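Local structure of intimin adherence protein (Escherichia coli O157:H7, 3NCX) at residues Asn30-Tyr35 against Ser95-Val100; Tyr52-Ser57 against Val76-Ser81; Ala148-Thr153 against Val161-Asn166. The protein probably mediates intimate attachment of the bacterium to host cells by binding the translocated intimin receptor Tir. The protein carries 1 engineered substitution. All blocks are in the same frame, centred on the assembly; numbering follows the deposited sequence.

Contact 1. Residues Asn30-Tyr35 against Ser95-Val100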
loop_
_atom_site.group_PDB
_atom_site.type_symbol
_atom_site.label_atom_id
_atom_site.label_comp_id
_atom_site.label_asym_id
_atom_site.label_seq_id
_atom_site.Cartn_x
_atom_site.Cartn_y
_atom_site.Cartn_z
ATOM N N ASN A 30 5.336 -1.377 7.883
ATOM C CA ASN A 30 6.478 -0.517 7.605
ATOM C C ASN A 30 6.699 -0.362 6.106
ATOM O O ASN A 30 6.986 0.730 5.622
ATOM C CB ASN A 30 7.738 -1.072 8.267
ATOM C CG ASN A 30 8.996 -0.357 7.816
ATOM O OD1 ASN A 30 8.950 0.797 7.390
ATOM N ND2 ASN A 30 10.130 -1.044 7.904
ATOM N N ILE A 31 6.569 -1.462 5.375
ATOM C CA ILE A 31 6.692 -1.426 3.922
ATOM C C ILE A 31 5.326 -1.200 3.282
ATOM O O ILE A 31 4.319 -1.749 3.729
ATOM C CB ILE A 31 7.341 -2.710 3.368
ATOM C CG1 ILE A 31 6.563 -3.946 3.823
ATOM C CG2 ILE A 31 8.789 -2.803 3.816
ATOM C CD1 ILE A 31 7.135 -5.252 3.307
ATOM N N TRP A 32 5.293 -0.380 2.237
ATOM C CA TRP A 32 4.028 0.031 1.648
ATOM C C TRP A 32 3.781 -0.514 0.247
ATOM O O TRP A 32 4.706 -0.691 -0.545
ATOM C CB TRP A 32 3.928 1.558 1.609
ATOM C CG TRP A 32 3.805 2.202 2.954
ATOM C CD1 TRP A 32 3.821 1.582 4.171
ATOM C CD2 TRP A 32 3.642 3.600 3.217
ATOM N NE1 TRP A 32 3.680 2.510 5.176
ATOM C CE2 TRP A 32 3.569 3.757 4.615
ATOM C CE3 TRP A 32 3.551 4.735 2.405
ATOM C CZ2 TRP A 32 3.412 5.001 5.218
ATOM C CZ3 TRP A 32 3.397 5.968 3.004
ATOM C CH2 TRP A 32 3.328 6.093 4.397
ATOM N N LEU A 33 2.513 -0.787 -0.036
ATOM C CA LEU A 33 2.040 -0.956 -1.398
ATOM C C LEU A 33 1.320 0.327 -1.773
ATOM O O LEU A 33 0.358 0.713 -1.108
ATOM C CB LEU A 33 1.065 -2.126 -1.491
ATOM C CG LEU A 33 0.211 -2.122 -2.761
ATOM C CD1 LEU A 33 1.089 -2.263 -3.994
ATOM C CD2 LEU A 33 -0.843 -3.215 -2.713
ATOM N N GLN A 34 1.781 1.001 -2.821
ATOM C CA GLN A 34 1.127 2.236 -3.235
ATOM C C GLN A 34 -0.346 1.968 -3.512
ATOM O O GLN A 34 -0.689 1.033 -4.236
ATOM C CB GLN A 34 1.793 2.842 -4.469
ATOM C CG GLN A 34 1.238 4.210 -4.838
ATOM C CD GLN A 34 1.893 4.799 -6.072
ATOM O OE1 GLN A 34 2.123 6.006 -6.151
ATOM N NE2 GLN A 34 2.190 3.947 -7.048
ATOM N N TYR A 35 -1.208 2.788 -2.916
ATOM C CA TYR A 35 -2.653 2.670 -3.090
ATOM C C TYR A 35 -3.227 1.541 -2.246
ATOM O O TYR A 35 -4.377 1.140 -2.428
ATOM C CB TYR A 35 -3.008 2.493 -4.566
ATOM C CG TYR A 35 -2.484 3.611 -5.437
ATOM C CD1 TYR A 35 -1.804 3.340 -6.617
ATOM C CD2 TYR A 35 -2.666 4.940 -5.075
ATOM C CE1 TYR A 35 -1.320 4.361 -7.413
ATOM C CE2 TYR A 35 -2.187 5.967 -5.865
ATOM C CZ TYR A 35 -1.514 5.672 -7.033
ATOM O OH TYR A 35 -1.036 6.691 -7.822
ATOM N N SER A 95 9.993 2.277 4.931
ATOM C CA SER A 95 11.359 2.016 4.504
ATOM C C SER A 95 11.401 2.056 2.983
ATOM O O SER A 95 12.335 2.593 2.390
ATOM C CB SER A 95 11.840 0.657 5.017
ATOM O OG SER A 95 10.996 -0.388 4.571
ATOM N N TYR A 96 10.375 1.486 2.358
ATOM C CA TYR A 96 10.207 1.581 0.912
ATOM C C TYR A 96 8.747 1.399 0.512
ATOM O O TYR A 96 7.956 0.814 1.253
ATOM C CB TYR A 96 11.093 0.567 0.178
ATOM C CG TYR A 96 10.677 -0.880 0.337
ATOM C CD1 TYR A 96 9.604 -1.402 -0.378
ATOM C CD2 TYR A 96 11.375 -1.734 1.184
ATOM C CE1 TYR A 96 9.228 -2.729 -0.241
ATOM C CE2 TYR A 96 11.008 -3.061 1.324
ATOM C CZ TYR A 96 9.935 -3.552 0.610
ATOM O OH TYR A 96 9.568 -4.872 0.751
ATOM N N MET A 97 8.396 1.909 -0.664
ATOM C CA MET A 97 7.049 1.753 -1.192
ATOM C C MET A 97 7.100 1.243 -2.625
ATOM O O MET A 97 7.947 1.664 -3.413
ATOM C CB MET A 97 6.286 3.076 -1.131
ATOM C CG MET A 97 4.855 2.977 -1.622
ATOM S SD MET A 97 4.094 4.589 -1.857
ATOM C CE MET A 97 5.160 5.282 -3.119
ATOM N N ILE A 98 6.188 0.337 -2.958
ATOM C CA ILE A 98 6.154 -0.266 -4.286
ATOM C C ILE A 98 5.172 0.446 -5.214
ATOM O O ILE A 98 4.014 0.673 -4.858
ATOM C CB ILE A 98 5.820 -1.773 -4.207
ATOM C CG1 ILE A 98 7.071 -2.608 -4.482
ATOM C CG2 ILE A 98 4.718 -2.143 -5.182
ATOM C CD1 ILE A 98 8.186 -2.374 -3.495
ATOM N N LYS A 99 5.651 0.809 -6.400
ATOM C CA LYS A 99 4.813 1.446 -7.408
ATOM C C LYS A 99 4.633 0.518 -8.599
ATOM O O LYS A 99 5.537 -0.233 -8.956
ATOM C CB LYS A 99 5.431 2.762 -7.885
ATOM C CG LYS A 99 5.503 3.858 -6.839
ATOM C CD LYS A 99 5.994 5.159 -7.460
ATOM C CE LYS A 99 6.171 6.246 -6.411
ATOM N NZ LYS A 99 6.658 7.523 -7.007
ATOM N N VAL A 100 3.462 0.579 -9.218
ATOM C CA VAL A 100 3.190 -0.238 -10.389
ATOM C C VAL A 100 2.974 0.644 -11.613
ATOM O O VAL A 100 1.943 1.305 -11.738
ATOM C CB VAL A 100 1.956 -1.136 -10.182
ATOM C CG1 VAL A 100 1.791 -2.087 -11.355
ATOM C CG2 VAL A 100 2.078 -1.911 -8.881
#
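Backbone hydrogen bonds set the frame, running Trp32-Leu33 parallel to Met97-Ile98. Trp32 N gives an almost straight bond (173°) to Tyr96 O, at 3.1 Å in the carbonyl plane. Ile98 N donates to Trp32 O at 3.0 Å, approaching from above the carbonyl plane. Gln34 N then closes on Ile98 O, also at 3.0 Å, so the bonds alternate in direction. At the outer end a side chain takes over: Asn30, with CG anti to its backbone N, turns OD1 to Ser95 N at 3.1 Å, while Asn30 O adds only a weak bond to the same N-H.

Apolar contacts fall on both faces. On the side of Leu33 and Ile98, Leu33 CD1 meets Ile98 CG2 at 3.8 Å, and both residues lean on Ile127 of helix 121-131. On the side of Trp32 and Met97, Trp32 CB touches Met97 CG at 3.6 Å; the thioether bends at its last torsion, with SD at the edge of the indole. That sulfur also lies 3.9 Å from Gln34 CB, where the two side chains cross obliquely.

The aromatic contact is a CH-pi one. Ile31 CG1 and Tyr96 CG both stand between N and the carbonyl carbon (chi1 56° and 70°). This leaves Ile31 CG2 anti to the carbonyl carbon and over the ring face, offset toward the rim, 3.3 Å from Tyr96 CE2. Tyr96 OH bonds to Val123 O, fixing the far end of the ring.

Strand 97-103 is the middle of a mixed sheet, with 184-188 antiparallel on its other flank; Lys99 NZ forms a salt bridge to Glu189 OE1. Main-chain bonds thus set the register, while apolar packing on both faces seats 32-33 as an outer strand.

Contact 2. Residues Tyr52-Ser57 against Val76-Ser81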
loop_
_atom_site.group_PDB
_atom_site.type_symbol
_atom_site.label_atom_id
_atom_site.label_comp_id
_atom_site.label_asym_id
_atom_site.label_seq_id
_atom_site.Cartn_x
_atom_site.Cartn_y
_atom_site.Cartn_z
ATOM N N TYR A 52 -9.596 13.868 8.057
ATOM C CA TYR A 52 -8.869 14.896 7.325
ATOM C C TYR A 52 -7.399 14.524 7.164
ATOM O O TYR A 52 -6.778 13.999 8.088
ATOM C CB TYR A 52 -8.994 16.239 8.048
ATOM C CG TYR A 52 -8.074 17.319 7.524
ATOM C CD1 TYR A 52 -8.466 18.148 6.483
ATOM C CD2 TYR A 52 -6.815 17.516 8.080
ATOM C CE1 TYR A 52 -7.629 19.140 6.005
ATOM C CE2 TYR A 52 -5.971 18.504 7.608
ATOM C CZ TYR A 52 -6.383 19.314 6.571
ATOM O OH TYR A 52 -5.548 20.299 6.099
ATOM N N SER A 53 -6.847 14.802 5.987
ATOM C CA SER A 53 -5.437 14.542 5.725
ATOM C C SER A 53 -4.667 15.849 5.606
ATOM O O SER A 53 -5.078 16.756 4.884
ATOM C CB SER A 53 -5.271 13.718 4.447
ATOM O OG SER A 53 -3.900 13.547 4.131
ATOM N N GLU A 54 -3.547 15.945 6.313
ATOM C CA GLU A 54 -2.741 17.159 6.281
ATOM C C GLU A 54 -1.821 17.186 5.069
ATOM O O GLU A 54 -1.061 18.135 4.878
ATOM C CB GLU A 54 -1.931 17.307 7.569
ATOM C CG GLU A 54 -2.787 17.399 8.821
ATOM C CD GLU A 54 -2.088 18.127 9.950
ATOM O OE1 GLU A 54 -1.244 19.000 9.658
ATOM O OE2 GLU A 54 -2.381 17.826 11.126
ATOM N N ASN A 55 -1.897 16.140 4.252
ATOM C CA ASN A 55 -1.099 16.060 3.036
ATOM C C ASN A 55 -1.568 14.927 2.129
ATOM O O ASN A 55 -1.222 13.763 2.341
ATOM C CB ASN A 55 0.384 15.890 3.374
ATOM C CG ASN A 55 1.291 16.238 2.208
ATOM O OD1 ASN A 55 0.880 16.182 1.050
ATOM N ND2 ASN A 55 2.532 16.604 2.511
ATOM N N THR A 56 -2.357 15.278 1.118
ATOM C CA THR A 56 -2.908 14.298 0.188
ATOM C C THR A 56 -1.817 13.646 -0.657
ATOM O O THR A 56 -1.949 12.497 -1.081
ATOM C CB THR A 56 -3.955 14.939 -0.744
ATOM O OG1 THR A 56 -4.996 15.535 0.040
ATOM C CG2 THR A 56 -4.559 13.891 -1.669
ATOM N N SER A 57 -0.741 14.387 -0.901
ATOM C CA SER A 57 0.382 13.874 -1.676
ATOM C C SER A 57 0.890 12.563 -1.092
ATOM O O SER A 57 1.374 11.694 -1.817
ATOM C CB SER A 57 1.518 14.898 -1.721
ATOM O OG SER A 57 2.698 14.330 -2.264
ATOM N N VAL A 76 -0.007 13.362 8.798
ATOM C CA VAL A 76 -0.907 13.310 9.942
ATOM C C VAL A 76 -2.363 13.209 9.502
ATOM O O VAL A 76 -2.809 13.942 8.617
ATOM C CB VAL A 76 -0.742 14.542 10.852
ATOM C CG1 VAL A 76 -1.906 14.645 11.830
ATOM C CG2 VAL A 76 0.585 14.481 11.591
ATOM N N ILE A 77 -3.096 12.293 10.127
ATOM C CA ILE A 77 -4.521 12.133 9.869
ATOM C C ILE A 77 -5.317 12.513 11.110
ATOM O O ILE A 77 -5.013 12.060 12.212
ATOM C CB ILE A 77 -4.860 10.688 9.476
ATOM C CG1 ILE A 77 -4.072 10.286 8.228
ATOM C CG2 ILE A 77 -6.361 10.531 9.254
ATOM C CD1 ILE A 77 -4.280 8.851 7.811
ATOM N N LYS A 78 -6.334 13.349 10.926
ATOM C CA LYS A 78 -7.139 13.818 12.048
ATOM C C LYS A 78 -8.581 13.327 11.987
ATOM O O LYS A 78 -9.217 13.353 10.933
ATOM C CB LYS A 78 -7.108 15.347 12.131
ATOM C CG LYS A 78 -5.776 15.920 12.590
ATOM C CD LYS A 78 -5.847 17.432 12.740
ATOM C CE LYS A 78 -4.538 17.994 13.267
ATOM N NZ LYS A 78 -4.534 19.481 13.292
ATOM N N ALA A 79 -9.086 12.877 13.130
ATOM C CA ALA A 79 -10.478 12.468 13.248
ATOM C C ALA A 79 -11.221 13.435 14.163
ATOM O O ALA A 79 -10.774 13.718 15.274
ATOM C CB ALA A 79 -10.573 11.050 13.785
ATOM N N THR A 80 -12.353 13.945 13.689
ATOM C CA THR A 80 -13.146 14.892 14.462
ATOM C C THR A 80 -14.531 14.339 14.769
ATOM O O THR A 80 -15.347 14.140 13.868
ATOM C CB THR A 80 -13.286 16.244 13.737
ATOM O OG1 THR A 80 -12.011 16.896 13.691
ATOM C CG2 THR A 80 -14.274 17.139 14.463
ATOM N N SER A 81 -14.789 14.093 16.048
ATOM C CA SER A 81 -16.088 13.605 16.490
ATOM C C SER A 81 -17.125 14.719 16.420
ATOM O O SER A 81 -16.778 15.894 16.286
ATOM C CB SER A 81 -15.996 13.059 17.915
ATOM O OG SER A 81 -15.446 14.025 18.795
#
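Tyr52 O is gripped twice: by Lys78 N, in a nearly straight hydrogen bond (170°) of 2.9 Å lying in the carbonyl plane, and more loosely by a CA-H...O contact from Ile77 CA at 3.4 Å. Tyr52 returns the pairing through its own N-H, which reaches Lys78 O at 2.9 Å along a more bent path. Tyr52 and Lys78 therefore form an antiparallel hydrogen-bonded pair, and Ser53 faces Ile77 as the adjoining non-hydrogen-bonded one. The last rung is Glu54 N to Val76 O, 3.1 Å long, with the donor almost along the C=O axis.

Beyond it the chain turns off. Ser53 OG accepts from Asn55 N at 3.3 Å, an ST turn, and also bonds to Ala59 O, so this hydroxyl has two backbone partners as the strand gives way to loop.

The side-chain contact is centred on Glu54. Its CG stands anti to the carbonyl carbon (chi1 -60°) and the chain extends beyond, lying alongside Val76 and pointing the same way. OE2 lies 3.3 Å from Val76 CG1. The Glu54 and Lys78 side chains cross obliquely, the lysine fully extended from a similar first torsion (chi1 -71°), and Glu54 OE2 comes nearest Lys78 CE, at 3.0 Å. The salt bridge is therefore long, 3.5 Å from Glu54 OE2 to Lys78 NZ; as a surface pair, it is likely to be softened by solvent.

In the Ig-like domain, strand 49-53 is the edge and 75-81 the middle of a three-stranded antiparallel sheet. Strand 86-91 takes the other flank, with backbone bonds from Ile77 to Tyr89 and from Ala79 to Val87. Ile77 packs on Trp51 and Ile91, while Val76 and Lys78 rest on Ser88 of that flanking strand.

Contact 3. Residues Ala148-Thr153 against Val161-Asn166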
loop_
_atom_site.group_PDB
_atom_site.type_symbol
_atom_site.label_atom_id
_atom_site.label_comp_id
_atom_site.label_asym_id
_atom_site.label_seq_id
_atom_site.Cartn_x
_atom_site.Cartn_y
_atom_site.Cartn_z
ATOM N N ALA A 148 5.473 -9.024 -11.866
ATOM C CA ALA A 148 6.460 -7.964 -11.691
ATOM C C ALA A 148 7.885 -8.450 -11.948
ATOM O O ALA A 148 8.253 -9.557 -11.557
ATOM C CB ALA A 148 6.347 -7.368 -10.294
ATOM N N TRP A 149 8.685 -7.615 -12.606
ATOM C CA TRP A 149 10.088 -7.937 -12.844
ATOM C C TRP A 149 10.874 -7.942 -11.539
ATOM O O TRP A 149 10.637 -7.119 -10.657
ATOM C CB TRP A 149 10.729 -6.927 -13.802
ATOM C CG TRP A 149 10.339 -7.084 -15.242
ATOM C CD1 TRP A 149 9.599 -6.212 -15.992
ATOM C CD2 TRP A 149 10.677 -8.171 -16.111
ATOM N NE1 TRP A 149 9.455 -6.691 -17.270
ATOM C CE2 TRP A 149 10.106 -7.893 -17.371
ATOM C CE3 TRP A 149 11.405 -9.354 -15.946
ATOM C CZ2 TRP A 149 10.239 -8.756 -18.459
ATOM C CZ3 TRP A 149 11.537 -10.208 -17.028
ATOM C CH2 TRP A 149 10.956 -9.904 -18.268
ATOM N N ILE A 150 11.807 -8.880 -11.417
ATOM C CA ILE A 150 12.793 -8.845 -10.345
ATOM C C ILE A 150 14.125 -8.458 -10.975
ATOM O O ILE A 150 14.402 -8.839 -12.111
ATOM C CB ILE A 150 12.930 -10.211 -9.628
ATOM C CG1 ILE A 150 11.797 -10.419 -8.621
ATOM C CG2 ILE A 150 14.257 -10.299 -8.891
ATOM C CD1 ILE A 150 10.439 -10.604 -9.241
ATOM N N LYS A 151 14.936 -7.687 -10.257
ATOM C CA LYS A 151 16.245 -7.302 -10.772
ATOM C C LYS A 151 17.075 -8.541 -11.093
ATOM O O LYS A 151 17.359 -9.354 -10.213
ATOM C CB LYS A 151 16.986 -6.407 -9.781
ATOM C CG LYS A 151 18.349 -5.947 -10.276
ATOM C CD LYS A 151 18.962 -4.913 -9.349
ATOM C CE LYS A 151 20.343 -4.501 -9.827
ATOM N NZ LYS A 151 20.315 -3.979 -11.221
ATOM N N GLN A 152 17.456 -8.680 -12.358
ATOM C CA GLN A 152 18.150 -9.874 -12.829
ATOM C C GLN A 152 19.553 -10.010 -12.245
ATOM O O GLN A 152 20.299 -9.034 -12.155
ATOM C CB GLN A 152 18.208 -9.898 -14.361
ATOM C CG GLN A 152 18.982 -8.745 -14.983
ATOM C CD GLN A 152 19.022 -8.817 -16.500
ATOM O OE1 GLN A 152 19.712 -8.035 -17.152
ATOM N NE2 GLN A 152 18.279 -9.762 -17.068
ATOM N N THR A 153 19.902 -11.230 -11.852
ATOM C CA THR A 153 21.227 -11.517 -11.317
ATOM C C THR A 153 22.286 -11.376 -12.405
ATOM O O THR A 153 21.969 -11.106 -13.565
ATOM C CB THR A 153 21.309 -12.940 -10.732
ATOM O OG1 THR A 153 21.326 -13.898 -11.798
ATOM C CG2 THR A 153 20.122 -13.213 -9.821
ATOM N N VAL A 161 17.549 -13.324 -19.361
ATOM C CA VAL A 161 16.324 -13.660 -18.647
ATOM C C VAL A 161 16.286 -12.973 -17.291
ATOM O O VAL A 161 17.241 -12.309 -16.886
ATOM C CB VAL A 161 16.182 -15.176 -18.422
ATOM C CG1 VAL A 161 16.190 -15.915 -19.749
ATOM C CG2 VAL A 161 17.287 -15.682 -17.504
ATOM N N SER A 162 15.173 -13.147 -16.590
ATOM C CA SER A 162 15.003 -12.576 -15.268
ATOM C C SER A 162 13.740 -13.144 -14.642
ATOM O O SER A 162 12.700 -13.226 -15.293
ATOM C CB SER A 162 14.915 -11.052 -15.352
ATOM O OG SER A 162 14.941 -10.471 -14.062
ATOM N N SER A 163 13.836 -13.544 -13.379
ATOM C CA SER A 163 12.697 -14.114 -12.674
ATOM C C SER A 163 11.634 -13.057 -12.376
ATOM O O SER A 163 11.908 -11.857 -12.415
ATOM C CB SER A 163 13.158 -14.789 -11.384
ATOM O OG SER A 163 13.959 -13.910 -10.618
ATOM N N THR A 164 10.419 -13.511 -12.082
ATOM C CA THR A 164 9.307 -12.609 -11.802
ATOM C C THR A 164 8.484 -13.077 -10.607
ATOM O O THR A 164 8.562 -14.233 -10.198
ATOM C CB THR A 164 8.363 -12.474 -13.014
ATOM O OG1 THR A 164 7.822 -13.758 -13.349
ATOM C CG2 THR A 164 9.104 -11.907 -14.215
ATOM N N TYR A 165 7.693 -12.165 -10.055
ATOM C CA TYR A 165 6.802 -12.479 -8.946
ATOM C C TYR A 165 5.471 -11.754 -9.126
ATOM O O TYR A 165 5.440 -10.570 -9.462
ATOM C CB TYR A 165 7.442 -12.090 -7.611
ATOM C CG TYR A 165 6.555 -12.351 -6.413
ATOM C CD1 TYR A 165 6.417 -13.631 -5.895
ATOM C CD2 TYR A 165 5.861 -11.316 -5.797
ATOM C CE1 TYR A 165 5.610 -13.877 -4.800
ATOM C CE2 TYR A 165 5.051 -11.552 -4.701
ATOM C CZ TYR A 165 4.929 -12.836 -4.207
ATOM O OH TYR A 165 4.125 -13.082 -3.115
ATOM N N ASN A 166 4.373 -12.467 -8.903
ATOM C CA ASN A 166 3.043 -11.899 -9.093
ATOM C C ASN A 166 2.455 -11.359 -7.789
ATOM O O ASN A 166 2.307 -12.095 -6.813
ATOM C CB ASN A 166 2.113 -12.941 -9.713
ATOM C CG ASN A 166 0.835 -12.337 -10.255
ATOM O OD1 ASN A 166 0.227 -11.466 -9.631
ATOM N ND2 ASN A 166 0.421 -12.795 -11.429
HETATM O O HOH W 1 15.575 -11.897 -11.422
#
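Within the C-type lectin-like domain, an edge strand and its antiparallel neighbour are joined here by the short helix 154-159, with Thr153 as N-cap. Strand 147-149 flanks strand 161-166, the middle one of three. Ala148 and Tyr165 form the hydrogen-bonded pair: Ala148 N donates to Tyr165 O at 2.9 Å from above the carbonyl plane, and Tyr165 N returns to Ala148 O at 3.1 Å within it. Ile150 N adds one more bond, to Ser163 O at 3.1 Å. After that the two chains lose step, two residues of the first spanning one of the second, so that Gln152 comes to lie beside Ser162.

Trp149 and Thr164 point the same way, side by side. With CG anti to its carbonyl carbon (chi1 -75°), the indole sets CE3 3.8 Å from Thr164 CG2, and Ser162 O lies at the ring's edge, near CZ3. Trp149 NE1 bonds to Ala104 O, and Tyr106 stacks edge-to-face with the ring. On the other side of the sheet Ile150 bends toward Tyr165, CD1 reaching Tyr165 CB at 3.7 Å; both side chains also pack on Leu124 of helix 121-131.

The far end is polar. Ser162 OG, anti to its backbone N (chi1 -172°), sits 2.6 Å from Ile150 O. A water bridges Ser162 OG (3.1 Å) and Ser163 OG (2.7 Å), with a weak bond to Lys151 O besides. Gln152 NE2 makes a further weak bond, to Val161 O.

Main-chain bonds and apolar packing therefore hold the half near Ala148, whereas the weak Gln152 amide bond and a water held by two serine hydroxyls lie among the backbone carbonyls where the strands part toward the helix.

From the N terminus, strands 12-13, 17-19 and 24-26 start the antiparallel sheet that 37-43 later joins; strand 32-33 pairs elsewhere. Contact 2 closes a loop in the Ig-like part, between 52-57 and 76-81, nested inside the larger loop that contact 1 closes when 95-100 comes back beside 30-35. Contact 1 therefore sits at the junction: its second strand, 97-103, belongs to the lectin-like part and also pairs with 184-188. Contact 3 follows in series, closing a short helical loop further on. No loops cross. Centre to centre, contact 1 lies about 20 Å from contact 2 and about 18 Å from contact 3, which are themselves about 37 Å apart on opposite sides of the chain's centre.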